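Local structure of type 6 secretion amidase effector 2 (Salmonella typhi, 6WIN) at residues Asp13-Gly18 with Lys97-Lys102; Gly71-Phe76 with Val87-Lys92; Arg103-Leu108 with Asn124-Tyr129. The protein probably acts as an antibacterial toxin of the type VI secretion system, an amidase that cleaves peptide bonds in the peptidoglycan of target cells. One frame throughout, in Å; residues are numbered along the deposited sequence.

Contact 1: residues Asp13-Gly18 with Lys97-Lys102; sequences DTEKVG and KPRVSK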
# COMPACT_ATOMS: atom_id res chain seq x y z
N ASP A 13 -1.52 -17.02 2.20
CA ASP A 13 -2.07 -18.21 1.59
C ASP A 13 -3.59 -18.21 1.57
O ASP A 13 -4.16 -19.21 1.14
CB ASP A 13 -1.59 -19.48 2.29
CG ASP A 13 -0.21 -19.89 1.84
OD1 ASP A 13 0.26 -19.30 0.85
OD2 ASP A 13 0.38 -20.80 2.46
N THR A 14 -4.26 -17.13 1.99
CA THR A 14 -5.71 -17.14 1.87
C THR A 14 -6.11 -16.93 0.41
O THR A 14 -5.31 -16.54 -0.44
CB THR A 14 -6.36 -16.06 2.75
OG1 THR A 14 -5.80 -14.77 2.47
CG2 THR A 14 -6.18 -16.38 4.23
N GLU A 15 -7.37 -17.23 0.12
CA GLU A 15 -7.91 -16.99 -1.21
C GLU A 15 -8.07 -15.50 -1.45
O GLU A 15 -8.42 -14.74 -0.54
CB GLU A 15 -9.25 -17.71 -1.38
CG GLU A 15 -9.11 -19.22 -1.51
CD GLU A 15 -8.24 -19.61 -2.68
OE1 GLU A 15 -8.69 -19.45 -3.84
OE2 GLU A 15 -7.09 -20.04 -2.45
N LYS A 16 -7.78 -15.07 -2.67
CA LYS A 16 -7.98 -13.69 -3.06
C LYS A 16 -9.46 -13.35 -3.01
O LYS A 16 -10.32 -14.22 -3.18
CB LYS A 16 -7.40 -13.44 -4.45
CG LYS A 16 -5.91 -13.68 -4.52
CD LYS A 16 -5.30 -13.06 -5.77
CE LYS A 16 -5.75 -13.80 -7.02
NZ LYS A 16 -5.09 -13.29 -8.24
N VAL A 17 -9.75 -12.07 -2.78
CA VAL A 17 -11.10 -11.61 -2.45
C VAL A 17 -11.44 -10.41 -3.33
O VAL A 17 -10.58 -9.82 -3.98
CB VAL A 17 -11.24 -11.23 -0.97
CG1 VAL A 17 -11.06 -12.45 -0.09
CG2 VAL A 17 -10.22 -10.15 -0.61
N GLY A 18 -12.71 -10.03 -3.30
CA GLY A 18 -13.18 -8.91 -4.08
C GLY A 18 -13.62 -9.31 -5.47
O GLY A 18 -13.34 -10.41 -5.96
N LYS A 97 0.30 -14.31 -8.76
CA LYS A 97 -0.28 -14.02 -7.45
C LYS A 97 -1.50 -14.92 -7.25
O LYS A 97 -2.64 -14.44 -7.21
CB LYS A 97 -0.65 -12.54 -7.35
CG LYS A 97 -0.79 -11.98 -5.93
CD LYS A 97 0.55 -11.88 -5.20
CE LYS A 97 0.39 -11.17 -3.87
NZ LYS A 97 1.63 -11.14 -3.05
N PRO A 98 -1.29 -16.24 -7.15
CA PRO A 98 -2.45 -17.14 -6.96
C PRO A 98 -3.16 -16.93 -5.63
O PRO A 98 -4.38 -17.13 -5.55
CB PRO A 98 -1.82 -18.54 -7.06
CG PRO A 98 -0.39 -18.34 -6.68
CD PRO A 98 -0.03 -16.99 -7.23
N ARG A 99 -2.43 -16.55 -4.58
CA ARG A 99 -3.01 -16.34 -3.26
C ARG A 99 -2.64 -14.95 -2.75
O ARG A 99 -1.77 -14.27 -3.30
CB ARG A 99 -2.55 -17.40 -2.26
CG ARG A 99 -2.43 -18.81 -2.82
CD ARG A 99 -3.79 -19.46 -3.14
NE ARG A 99 -3.58 -20.57 -4.06
CZ ARG A 99 -4.45 -20.96 -4.99
NH1 ARG A 99 -5.61 -20.37 -5.12
NH2 ARG A 99 -4.13 -21.97 -5.79
N VAL A 100 -3.32 -14.54 -1.67
CA VAL A 100 -2.84 -13.44 -0.86
C VAL A 100 -1.52 -13.87 -0.23
O VAL A 100 -1.42 -14.97 0.33
CB VAL A 100 -3.89 -13.05 0.20
CG1 VAL A 100 -3.44 -11.86 1.03
CG2 VAL A 100 -5.20 -12.73 -0.50
N SER A 101 -0.48 -13.04 -0.36
CA SER A 101 0.84 -13.48 0.09
C SER A 101 1.76 -12.29 0.31
O SER A 101 1.51 -11.19 -0.18
CB SER A 101 1.48 -14.44 -0.91
OG SER A 101 1.57 -13.86 -2.20
N LYS A 102 2.86 -12.56 1.02
CA LYS A 102 3.86 -11.55 1.33
C LYS A 102 4.83 -11.35 0.18
O LYS A 102 5.18 -12.29 -0.53
CB LYS A 102 4.70 -11.94 2.55
CG LYS A 102 4.02 -12.67 3.65
CD LYS A 102 5.06 -13.01 4.69
CE LYS A 102 4.43 -13.57 5.93
NZ LYS A 102 5.49 -13.82 6.95
O HOH W 1 -7.02 -17.08 -4.50
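Lys16 and Lys97 meet tip to backbone: NZ of Lys16 donates to O of Lys97 at 2.9 Å. The bend of the Lys16 chain at chi3 (-69°) leaves CE 3.2 Å from Lys97 O, beside the bonded NZ. Further out, Glu15 and Arg99 run alongside each other in the same direction, with OE2 of Glu15 3.1 Å from NH1 of Arg99 in a salt bridge. Their carboxylate and guanidinium planes are 40° apart, so the pair is not coplanar, and CB of Pro98 covers one face of the guanidinium toward its rim. Two backbone bonds join the loop ahead of helix 23-30 to Val100, in the segment that leads on through strand 101-106, an outermost strand of the antiparallel sheet: Asp13 N to Val100 O (2.8 Å) and Val100 N to Thr14 O (3.1 Å). Thr14 OG1 sits 3.4 Å from Val100 CB and is itself bonded to Leu11 O. A water links Lys16 N to Pro98 O, accepting from the first and donating to the second at 2.8 Å. Behind this shell, the Lys16 ammonium also reaches the Asp94 carboxylate and Trp91 O. The Lys97 ammonium, turned from 13-18, donates to Ser101 OG at 2.9 Å and to Ser101 O, and pairs with Asp89. Val100 packs on Leu26 of helix 23-30 and on Met88 of strand 84-89.

Contact 2: residues Gly71-Phe76 with Val87-Lys92; sequences GNHAAF and VMDQWK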
# COMPACT_ATOMS: atom_id res chain seq x y z
N GLY A 71 0.88 2.03 -11.96
CA GLY A 71 1.66 1.62 -10.81
C GLY A 71 1.02 1.82 -9.46
O GLY A 71 1.69 1.60 -8.44
N ASN A 72 -0.25 2.23 -9.39
CA ASN A 72 -0.88 2.40 -8.08
C ASN A 72 -1.04 1.04 -7.41
O ASN A 72 -1.22 0.01 -8.07
CB ASN A 72 -2.23 3.13 -8.20
CG ASN A 72 -3.24 2.39 -9.08
OD1 ASN A 72 -3.71 1.30 -8.75
ND2 ASN A 72 -3.61 3.01 -10.18
N HIS A 73 -0.93 1.04 -6.08
CA HIS A 73 -0.96 -0.22 -5.33
C HIS A 73 -1.30 0.09 -3.88
O HIS A 73 -1.02 1.18 -3.38
CB HIS A 73 0.38 -0.96 -5.44
CG HIS A 73 0.34 -2.38 -4.95
ND1 HIS A 73 -0.46 -3.35 -5.52
CD2 HIS A 73 0.99 -2.99 -3.93
CE1 HIS A 73 -0.31 -4.49 -4.87
NE2 HIS A 73 0.57 -4.30 -3.91
N ALA A 74 -1.94 -0.88 -3.23
CA ALA A 74 -2.28 -0.79 -1.81
C ALA A 74 -1.95 -2.12 -1.16
O ALA A 74 -1.93 -3.16 -1.83
CB ALA A 74 -3.76 -0.43 -1.60
N ALA A 75 -1.68 -2.09 0.14
CA ALA A 75 -1.23 -3.31 0.81
C ALA A 75 -1.32 -3.12 2.32
O ALA A 75 -1.58 -2.03 2.82
CB ALA A 75 0.20 -3.67 0.40
N PHE A 76 -1.11 -4.22 3.05
CA PHE A 76 -0.92 -4.19 4.49
C PHE A 76 0.57 -4.22 4.80
O PHE A 76 1.30 -5.08 4.30
CB PHE A 76 -1.59 -5.37 5.20
CG PHE A 76 -3.09 -5.42 5.06
CD1 PHE A 76 -3.91 -4.60 5.83
CD2 PHE A 76 -3.68 -6.32 4.19
CE1 PHE A 76 -5.29 -4.67 5.73
CE2 PHE A 76 -5.07 -6.40 4.08
CZ PHE A 76 -5.87 -5.56 4.85
N VAL A 87 5.27 -6.43 2.63
CA VAL A 87 3.84 -6.14 2.64
C VAL A 87 3.04 -7.42 2.40
O VAL A 87 3.57 -8.43 1.94
CB VAL A 87 3.43 -5.07 1.59
CG1 VAL A 87 4.32 -3.82 1.71
CG2 VAL A 87 3.48 -5.66 0.18
N MSE A 88 1.76 -7.36 2.74
CA MSE A 88 0.77 -8.39 2.39
C MSE A 88 -0.22 -7.82 1.37
O MSE A 88 -0.87 -6.78 1.62
CB MSE A 88 0.05 -8.86 3.66
CG MSE A 88 -0.93 -10.01 3.50
SE MSE A 88 0.02 -11.70 3.24
CE MSE A 88 0.77 -12.01 5.11
N ASP A 89 -0.34 -8.45 0.19
CA ASP A 89 -1.16 -7.86 -0.86
C ASP A 89 -1.74 -8.93 -1.77
O ASP A 89 -1.62 -10.14 -1.54
CB ASP A 89 -0.37 -6.80 -1.65
CG ASP A 89 0.90 -7.35 -2.32
OD1 ASP A 89 1.17 -8.56 -2.28
OD2 ASP A 89 1.65 -6.52 -2.91
N GLN A 90 -2.42 -8.46 -2.81
CA GLN A 90 -2.93 -9.30 -3.89
C GLN A 90 -3.03 -8.43 -5.13
O GLN A 90 -2.96 -7.20 -5.05
CB GLN A 90 -4.30 -9.91 -3.54
CG GLN A 90 -5.46 -8.97 -3.86
CD GLN A 90 -6.83 -9.54 -3.54
OE1 GLN A 90 -6.95 -10.64 -2.98
NE2 GLN A 90 -7.88 -8.80 -3.88
N TRP A 91 -3.19 -9.07 -6.28
CA TRP A 91 -3.64 -8.39 -7.49
C TRP A 91 -4.20 -9.45 -8.44
O TRP A 91 -4.27 -10.64 -8.12
CB TRP A 91 -2.53 -7.53 -8.12
CG TRP A 91 -1.25 -8.22 -8.54
CD1 TRP A 91 -0.97 -8.75 -9.77
CD2 TRP A 91 -0.07 -8.41 -7.75
NE1 TRP A 91 0.31 -9.27 -9.78
CE2 TRP A 91 0.88 -9.08 -8.55
CE3 TRP A 91 0.28 -8.08 -6.43
CZ2 TRP A 91 2.15 -9.43 -8.08
CZ3 TRP A 91 1.55 -8.44 -5.96
CH2 TRP A 91 2.47 -9.10 -6.79
N LYS A 92 -4.64 -8.99 -9.63
CA LYS A 92 -5.51 -9.81 -10.47
C LYS A 92 -4.79 -10.98 -11.13
O LYS A 92 -5.46 -11.91 -11.59
CB LYS A 92 -6.17 -8.94 -11.53
O HOH W 2 -3.30 -5.61 -1.59
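The beta hairpin of strands 74-81 and 84-89 opens out here, beyond its hydrogen-bonded antiparallel pair of Phe76 and Met88 (selenomethionine). Phe76 N donates to Met88 O at 2.9 Å and Met88 N returns to Phe76 O at 2.8 Å, both nearly straight. The short strand axes diverge, at 120° between their directions, and past Ala75 the backbones no longer bond directly: a water accepts from Gln90 N and donates to Ala74 O at 2.8 Å. Ala75 CB packs against Val87 CB, 3.7 Å away, and Asp89 CB. Farther along, side chains take over. His73 NE2 donates to Asp89 OD2 at 2.7 Å, on its anti side and 24° out of the carboxylate plane, with ring and carboxylate planes 79° apart. Asp89 CG, set between its own backbone N and carbonyl carbon, lies at the edge of that ring, in its plane. The Asp89 carboxylate is held from elsewhere too, by Arg103 at OD2 and Lys97 at OD1. His73 also touches Cys23, an arrangement consistent with the Cys-His site of papain-like amidases. The buried hairpin lies between strands 56-59 and 101-106 in the sheet, and helix 23-30 covers the face that carries Phe76.

Contact 3: residues Arg103-Leu108 with Asn124-Tyr129; sequences RYIRKL and NNAEAY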
# COMPACT_ATOMS: atom_id res chain seq x y z
N ARG A 103 5.31 -10.11 0.04
CA ARG A 103 6.39 -9.84 -0.90
C ARG A 103 7.24 -8.68 -0.38
O ARG A 103 6.79 -7.86 0.44
CB ARG A 103 5.87 -9.55 -2.31
CG ARG A 103 5.15 -8.21 -2.47
CD ARG A 103 4.80 -7.96 -3.94
NE ARG A 103 4.08 -6.71 -4.13
CZ ARG A 103 4.53 -5.67 -4.81
NH1 ARG A 103 5.73 -5.72 -5.39
NH2 ARG A 103 3.79 -4.57 -4.93
N TYR A 104 8.47 -8.63 -0.88
CA TYR A 104 9.48 -7.66 -0.46
C TYR A 104 9.52 -6.55 -1.49
O TYR A 104 9.74 -6.81 -2.68
CB TYR A 104 10.85 -8.33 -0.37
CG TYR A 104 11.98 -7.55 0.27
CD1 TYR A 104 11.88 -7.10 1.57
CD2 TYR A 104 13.17 -7.34 -0.41
CE1 TYR A 104 12.92 -6.42 2.17
CE2 TYR A 104 14.23 -6.67 0.18
CZ TYR A 104 14.09 -6.22 1.47
OH TYR A 104 15.11 -5.56 2.08
N ILE A 105 9.30 -5.32 -1.04
CA ILE A 105 9.36 -4.13 -1.87
C ILE A 105 10.61 -3.37 -1.47
O ILE A 105 10.74 -2.92 -0.32
CB ILE A 105 8.10 -3.26 -1.71
CG1 ILE A 105 6.84 -4.11 -1.96
CG2 ILE A 105 8.15 -2.04 -2.62
CD1 ILE A 105 5.54 -3.30 -2.05
N ARG A 106 11.56 -3.24 -2.40
CA ARG A 106 12.86 -2.67 -2.11
C ARG A 106 12.86 -1.15 -2.20
O ARG A 106 12.13 -0.54 -2.98
CB ARG A 106 13.91 -3.21 -3.06
CG ARG A 106 13.83 -4.70 -3.26
CD ARG A 106 15.20 -5.27 -3.43
NE ARG A 106 16.05 -4.47 -4.32
CZ ARG A 106 15.80 -4.25 -5.61
NH1 ARG A 106 16.64 -3.51 -6.33
NH2 ARG A 106 14.72 -4.78 -6.19
N LYS A 107 13.72 -0.54 -1.39
CA LYS A 107 14.19 0.81 -1.65
C LYS A 107 15.17 0.74 -2.82
O LYS A 107 16.18 0.04 -2.76
CB LYS A 107 14.85 1.40 -0.41
CG LYS A 107 15.16 2.90 -0.53
CD LYS A 107 16.65 3.15 -0.57
CE LYS A 107 16.96 4.64 -0.69
NZ LYS A 107 16.60 5.19 -2.04
N LEU A 108 14.82 1.41 -3.91
CA LEU A 108 15.59 1.36 -5.14
C LEU A 108 16.72 2.40 -5.09
O LEU A 108 16.64 3.40 -4.39
CB LEU A 108 14.68 1.62 -6.34
CG LEU A 108 13.43 0.74 -6.35
CD1 LEU A 108 12.56 1.04 -7.56
CD2 LEU A 108 13.85 -0.73 -6.34
N ASN A 124 6.65 -1.12 -7.05
CA ASN A 124 7.80 -1.88 -6.57
C ASN A 124 8.86 -0.97 -5.96
O ASN A 124 10.04 -1.35 -5.88
CB ASN A 124 8.39 -2.72 -7.71
CG ASN A 124 7.38 -3.69 -8.29
OD1 ASN A 124 6.65 -4.33 -7.56
ND2 ASN A 124 7.33 -3.77 -9.61
N ASN A 125 8.45 0.22 -5.50
CA ASN A 125 9.32 1.25 -4.95
C ASN A 125 8.91 1.50 -3.50
O ASN A 125 7.87 2.11 -3.25
CB ASN A 125 9.20 2.54 -5.77
CG ASN A 125 10.26 3.56 -5.45
OD1 ASN A 125 10.71 3.68 -4.31
ND2 ASN A 125 10.69 4.30 -6.47
N ALA A 126 9.75 1.05 -2.55
CA ALA A 126 9.42 1.19 -1.14
C ALA A 126 9.17 2.64 -0.73
O ALA A 126 8.45 2.88 0.25
CB ALA A 126 10.53 0.61 -0.27
N GLU A 127 9.77 3.61 -1.42
CA GLU A 127 9.63 5.01 -1.06
C GLU A 127 8.31 5.62 -1.51
O GLU A 127 7.96 6.72 -1.06
CB GLU A 127 10.81 5.82 -1.63
CG GLU A 127 12.16 5.46 -1.01
CD GLU A 127 13.29 6.38 -1.47
OE1 GLU A 127 14.08 5.95 -2.32
OE2 GLU A 127 13.36 7.52 -0.98
N ALA A 128 7.56 4.93 -2.38
CA ALA A 128 6.27 5.43 -2.83
C ALA A 128 5.14 5.16 -1.84
O ALA A 128 4.02 5.63 -2.06
CB ALA A 128 5.92 4.80 -4.19
N TYR A 129 5.40 4.45 -0.75
CA TYR A 129 4.34 3.97 0.12
C TYR A 129 4.17 4.86 1.33
O TYR A 129 5.15 5.20 2.01
CB TYR A 129 4.60 2.52 0.54
CG TYR A 129 4.28 1.59 -0.58
CD1 TYR A 129 5.24 1.28 -1.56
CD2 TYR A 129 3.01 1.03 -0.71
CE1 TYR A 129 4.94 0.45 -2.62
CE2 TYR A 129 2.70 0.19 -1.75
CZ TYR A 129 3.66 -0.10 -2.71
OH TYR A 129 3.32 -0.93 -3.74
O HOH W 3 10.89 -3.73 -5.24
O HOH W 4 13.11 3.55 -3.63
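A turn leading into strand 129-133 docks against the end of strand 101-106, and Ala126 N donates to Arg106 O at 2.9 Å where the two come together. This donor lies well above the carbonyl plane, 45° out of it. The turn has its own frame: Asn125 OD1 accepts from Glu127 N at 3.0 Å, an Asx turn, and Ala128 N bonds back to Asn125 O. The other end of the Asn125 amide is anchored, ND2 donating to Ile120 O and Gly111 O. At the outer end, Lys107 NZ forms a salt bridge with Glu127 OE1 at 2.6 Å, coming from above the carboxylate plane. The same ammonium donates to Leu108 O at 3.0 Å, while Glu127 OE2 is bonded to Ser112 OG. A water joins Leu108 N, Asn125 OD1 and Glu127 OE1; another spans Arg106 N and Asn124 O. At the inner end, Arg103 NH1 meets Asn124 OD1 at 2.7 Å, nearly in line with the amide C=O, the two planes standing 88° apart; its NE and NH2 are bound to Asp89 and Ser123 O. Between these polar ends Ile105 supplies the apolar part. Its CG2, anti to the backbone N, lies 4.3 Å from Ala126 CB, and its CD1 lies 3.8 Å from Tyr129 CZ and over the rim of one guanidinium face of Arg103. Tyr129 OH bonds to Ser123 O. Strand 84-89 pairs with 101-106 through Arg103 and Ile105, and the Tyr129 ring reaches across to Ile57 and Thr59 of strand 56-59.

In the fold
Contact 2 is the buried one, its centre about 6 Å from the centre of the chain, whereas contacts 1 and 3, about 15 and 10 Å out, are partly buried, their centres about 20 Å apart, with both using strand 101-106. Each of these two secures a loop with a salt bridge at a partly exposed edge, Glu15 with Arg99 in contact 1 and Lys107 with Glu127 in contact 3; contact 2 relies on buried strand pairing, small apolar groups and a His-carboxylate bond. Contacts 1 and 3 both reach Asp89 of contact 2 by charged side chains, on its different oxygens. Tyr129 of contact 3 also packs against His73.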